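Ethylbenzene dehydrogenase alpha-subunit (Aromatoleum aromaticum, PDB 2IVF) is the molybdenum-containing subunit of a molybdopterin oxidoreductase, holding two pterin guanine dinucleotides and an iron-sulfur cluster. Local coordinates at residues 803-811 with 947-955. Residues are numbered along the deposited sequence; the frame is centred on the assembly and turned at random.
Sequences KVFPTHTRR and GGYEQFRYY
His808 lies over Tyr949 where two loops meet, each folded into a type I beta turn: Thr807 to Arg810 in the first, Tyr949 to Phe952 in the second. The second belongs to the long connection between strands 915-917 and 969-975, both of one six-stranded mixed sheet, consistent with the double-psi-barrel dinucleotide-binding domain of this family. The two rings form an offset stack, centroids 4.2 Å apart and planes at 21°. Tyr949 CE1 sits over the centre of the imidazole, whereas His808 CG lies toward the rim of the phenol, and His808 CB adds a CH-pi contact to the same phenol ring. With CG anti to the backbone N (chi1 -167°), the imidazole reaches across to this face. Tyr949 OH is hydrogen-bonded to Asp817.

Two direct hydrogen bonds join the loops. His808 N gives an almost straight bond (176°) to Gln951 OE1, 2.8 Å away, with the donor tilted from the amide plane; Gln951 NE2 packs against Thr807 CB and CG2. The second bond runs from Arg953 NH2 to Pro806 O, 2.9 Å away. It is more bent, and the oxygen stands out of the guanidinium plane. One face of that guanidinium lies against Glu950 C and Gln951 CA, and the arginine also touches Ile531 of helix 526-540.

Glu950 CB packs on His808 N at 3.4 Å, and its carboxylate lies beside Thr807 O. Three waters add to these contacts. One water contacts Thr807 O and Glu950 OE1, an oxygen also salt-bridged to Lys354. A second meets Thr807 O, Glu950 OE2 and Arg810 NE, linking an arginine and a glutamate whose own NE and OE2 are 4.6 Å apart. A third, in the imidazole plane, lies 2.6 Å from His808 ND1 and accepts from Glu950 N at 2.8 Å.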
loop_
_atom_site.group_PDB
_atom_site.type_symbol
_atom_site.label_atom_id
_atom_site.label_comp_id
_atom_site.label_asym_id
_atom_site.label_seq_id
_atom_site.Cartn_x
_atom_site.Cartn_y
_atom_site.Cartn_z
ATOM N N LYS A 803 7.319 -36.189 15.038
ATOM C CA LYS A 803 6.141 -35.858 15.821
ATOM C C LYS A 803 4.861 -35.998 14.973
ATOM O O LYS A 803 4.763 -35.480 13.843
ATOM C CB LYS A 803 6.253 -34.450 16.417
ATOM C CG LYS A 803 5.261 -34.176 17.526
ATOM C CD LYS A 803 5.280 -32.703 18.003
ATOM C CE LYS A 803 4.331 -32.451 19.169
ATOM N NZ LYS A 803 4.588 -31.132 19.850
ATOM N N VAL A 804 3.884 -36.674 15.553
ATOM C CA VAL A 804 2.585 -36.893 14.920
ATOM C C VAL A 804 1.849 -35.576 14.690
ATOM O O VAL A 804 2.140 -34.545 15.334
ATOM C CB VAL A 804 1.687 -37.899 15.740
ATOM C CG1 VAL A 804 2.323 -39.312 15.759
ATOM C CG2 VAL A 804 1.426 -37.425 17.179
ATOM N N PHE A 805 0.886 -35.618 13.772
ATOM C CA PHE A 805 0.068 -34.476 13.461
ATOM C C PHE A 805 -1.248 -34.619 14.179
ATOM O O PHE A 805 -1.718 -35.745 14.385
ATOM C CB PHE A 805 -0.226 -34.426 11.966
ATOM C CG PHE A 805 0.930 -34.052 11.141
ATOM C CD1 PHE A 805 1.873 -35.000 10.768
ATOM C CD2 PHE A 805 1.081 -32.753 10.733
ATOM C CE1 PHE A 805 2.948 -34.638 9.954
ATOM C CE2 PHE A 805 2.144 -32.374 9.953
ATOM C CZ PHE A 805 3.073 -33.321 9.557
ATOM N N PRO A 806 -1.854 -33.479 14.578
ATOM C CA PRO A 806 -3.137 -33.589 15.260
ATOM C C PRO A 806 -4.320 -33.815 14.295
ATOM O O PRO A 806 -5.218 -32.957 14.161
ATOM C CB PRO A 806 -3.215 -32.272 16.011
ATOM C CG PRO A 806 -2.563 -31.293 15.053
ATOM C CD PRO A 806 -1.394 -32.068 14.493
ATOM N N THR A 807 -4.314 -34.974 13.641
ATOM C CA THR A 807 -5.306 -35.321 12.635
ATOM C C THR A 807 -5.883 -36.719 12.962
ATOM O O THR A 807 -5.306 -37.464 13.737
ATOM C CB THR A 807 -4.706 -35.399 11.206
ATOM O OG1 THR A 807 -3.661 -36.375 11.151
ATOM C CG2 THR A 807 -4.202 -34.088 10.697
ATOM N N HIS A 808 -7.034 -37.029 12.367
ATOM C CA HIS A 808 -7.631 -38.364 12.367
ATOM C C HIS A 808 -6.601 -39.510 12.237
ATOM O O HIS A 808 -6.592 -40.453 13.057
ATOM C CB HIS A 808 -8.622 -38.436 11.215
ATOM C CG HIS A 808 -9.534 -39.620 11.260
ATOM N ND1 HIS A 808 -10.463 -39.809 12.265
ATOM C CD2 HIS A 808 -9.684 -40.667 10.406
ATOM C CE1 HIS A 808 -11.135 -40.926 12.035
ATOM N NE2 HIS A 808 -10.690 -41.459 10.906
ATOM N N THR A 809 -5.785 -39.424 11.196
ATOM C CA THR A 809 -4.756 -40.426 10.848
ATOM C C THR A 809 -3.426 -40.265 11.571
ATOM O O THR A 809 -2.514 -41.111 11.408
ATOM C CB THR A 809 -4.421 -40.380 9.355
ATOM O OG1 THR A 809 -3.906 -39.084 9.005
ATOM C CG2 THR A 809 -5.648 -40.737 8.499
ATOM N N ARG A 810 -3.308 -39.180 12.338
ATOM C CA ARG A 810 -2.058 -38.752 12.994
ATOM C C ARG A 810 -0.962 -38.329 12.018
ATOM O O ARG A 810 0.192 -38.113 12.399
ATOM C CB ARG A 810 -1.525 -39.803 13.944
ATOM C CG ARG A 810 -2.338 -39.921 15.225
ATOM C CD ARG A 810 -2.060 -38.736 16.189
ATOM N NE ARG A 810 -3.090 -38.663 17.236
ATOM C CZ ARG A 810 -3.019 -39.288 18.400
ATOM N NH1 ARG A 810 -1.974 -40.030 18.695
ATOM N NH2 ARG A 810 -4.012 -39.186 19.281
ATOM N N ARG A 811 -1.342 -38.216 10.757
ATOM C CA ARG A 811 -0.428 -37.846 9.698
ATOM C C ARG A 811 -0.944 -36.678 8.890
ATOM O O ARG A 811 -2.050 -36.180 9.106
ATOM C CB ARG A 811 -0.179 -39.047 8.801
ATOM C CG ARG A 811 0.568 -40.145 9.527
ATOM C CD ARG A 811 0.111 -41.560 9.173
ATOM N NE ARG A 811 1.101 -42.444 9.764
ATOM C CZ ARG A 811 1.141 -42.792 11.048
ATOM N NH1 ARG A 811 0.173 -42.436 11.881
ATOM N NH2 ARG A 811 2.130 -43.556 11.483
ATOM N N GLY A 947 -18.456 -31.844 11.405
ATOM C CA GLY A 947 -17.776 -32.240 12.621
ATOM C C GLY A 947 -17.565 -33.745 12.590
ATOM O O GLY A 947 -17.559 -34.361 11.523
ATOM N N GLY A 948 -17.384 -34.337 13.761
ATOM C CA GLY A 948 -17.218 -35.787 13.879
ATOM C C GLY A 948 -15.952 -36.262 13.199
ATOM O O GLY A 948 -15.923 -37.344 12.618
ATOM N N TYR A 949 -14.913 -35.427 13.228
ATOM C CA TYR A 949 -13.625 -35.785 12.668
ATOM C C TYR A 949 -12.574 -34.933 13.359
ATOM O O TYR A 949 -12.729 -33.727 13.495
ATOM C CB TYR A 949 -13.601 -35.462 11.178
ATOM C CG TYR A 949 -12.818 -36.380 10.294
ATOM C CD1 TYR A 949 -13.197 -37.696 10.154
ATOM C CD2 TYR A 949 -11.736 -35.906 9.541
ATOM C CE1 TYR A 949 -12.533 -38.529 9.334
ATOM C CE2 TYR A 949 -11.055 -36.744 8.687
ATOM C CZ TYR A 949 -11.463 -38.068 8.603
ATOM O OH TYR A 949 -10.860 -38.940 7.787
ATOM N N GLU A 950 -11.474 -35.544 13.738
ATOM C CA GLU A 950 -10.483 -34.847 14.542
ATOM C C GLU A 950 -10.187 -33.435 14.074
ATOM O O GLU A 950 -10.273 -32.465 14.855
ATOM C CB GLU A 950 -9.192 -35.660 14.578
ATOM C CG GLU A 950 -8.239 -35.088 15.580
ATOM C CD GLU A 950 -7.469 -36.109 16.358
ATOM O OE1 GLU A 950 -7.795 -37.327 16.305
ATOM O OE2 GLU A 950 -6.525 -35.664 17.047
ATOM N N GLN A 951 -9.830 -33.299 12.809
ATOM C CA GLN A 951 -9.373 -32.000 12.314
ATOM C C GLN A 951 -10.503 -31.092 11.822
ATOM O O GLN A 951 -10.254 -29.997 11.349
ATOM C CB GLN A 951 -8.340 -32.155 11.212
ATOM C CG GLN A 951 -8.783 -32.935 9.969
ATOM C CD GLN A 951 -8.169 -34.302 9.968
ATOM O OE1 GLN A 951 -8.376 -35.065 10.914
ATOM N NE2 GLN A 951 -7.403 -34.627 8.932
ATOM N N PHE A 952 -11.733 -31.572 11.900
ATOM C CA PHE A 952 -12.913 -30.762 11.593
ATOM C C PHE A 952 -13.428 -30.181 12.897
ATOM O O PHE A 952 -14.082 -30.873 13.685
ATOM C CB PHE A 952 -13.979 -31.605 10.897
ATOM C CG PHE A 952 -13.572 -32.129 9.517
ATOM C CD1 PHE A 952 -12.418 -31.717 8.879
ATOM C CD2 PHE A 952 -14.401 -33.026 8.857
ATOM C CE1 PHE A 952 -12.080 -32.217 7.628
ATOM C CE2 PHE A 952 -14.066 -33.541 7.610
ATOM C CZ PHE A 952 -12.918 -33.138 6.997
ATOM N N ARG A 953 -13.122 -28.913 13.142
ATOM C CA ARG A 953 -13.401 -28.291 14.453
ATOM C C ARG A 953 -13.284 -26.788 14.415
ATOM O O ARG A 953 -12.748 -26.214 13.469
ATOM C CB ARG A 953 -12.466 -28.818 15.527
ATOM C CG ARG A 953 -11.008 -28.499 15.296
ATOM C CD ARG A 953 -10.057 -29.522 15.990
ATOM N NE ARG A 953 -8.737 -29.619 15.313
ATOM C CZ ARG A 953 -7.816 -30.539 15.606
ATOM N NH1 ARG A 953 -8.054 -31.435 16.538
ATOM N NH2 ARG A 953 -6.660 -30.572 14.962
ATOM N N TYR A 954 -13.802 -26.149 15.452
ATOM C CA TYR A 954 -13.693 -24.724 15.588
ATOM C C TYR A 954 -13.096 -24.361 16.935
ATOM O O TYR A 954 -13.529 -24.847 17.992
ATOM C CB TYR A 954 -15.063 -24.028 15.424
ATOM C CG TYR A 954 -14.985 -22.549 15.763
ATOM C CD1 TYR A 954 -14.242 -21.679 14.969
ATOM C CD2 TYR A 954 -15.563 -22.031 16.918
ATOM C CE1 TYR A 954 -14.125 -20.309 15.289
ATOM C CE2 TYR A 954 -15.465 -20.663 17.225
ATOM C CZ TYR A 954 -14.733 -19.823 16.430
ATOM O OH TYR A 954 -14.601 -18.477 16.734
ATOM N N TYR A 955 -12.101 -23.493 16.883
ATOM C CA TYR A 955 -11.697 -22.708 18.037
ATOM C C TYR A 955 -11.228 -21.395 17.413
ATOM O O TYR A 955 -11.215 -21.274 16.188
ATOM C CB TYR A 955 -10.613 -23.408 18.846
ATOM C CG TYR A 955 -9.368 -23.770 18.051
ATOM C CD1 TYR A 955 -8.353 -22.839 17.869
ATOM C CD2 TYR A 955 -9.177 -25.052 17.518
ATOM C CE1 TYR A 955 -7.194 -23.150 17.159
ATOM C CE2 TYR A 955 -7.994 -25.357 16.780
ATOM C CZ TYR A 955 -7.010 -24.409 16.624
ATOM O OH TYR A 955 -5.821 -24.668 15.911
HETATM O O HOH W 1 -6.087 -39.386 15.894
HETATM O O HOH W 2 -4.534 -36.778 16.081
HETATM O O HOH W 3 -11.501 -38.354 14.159
#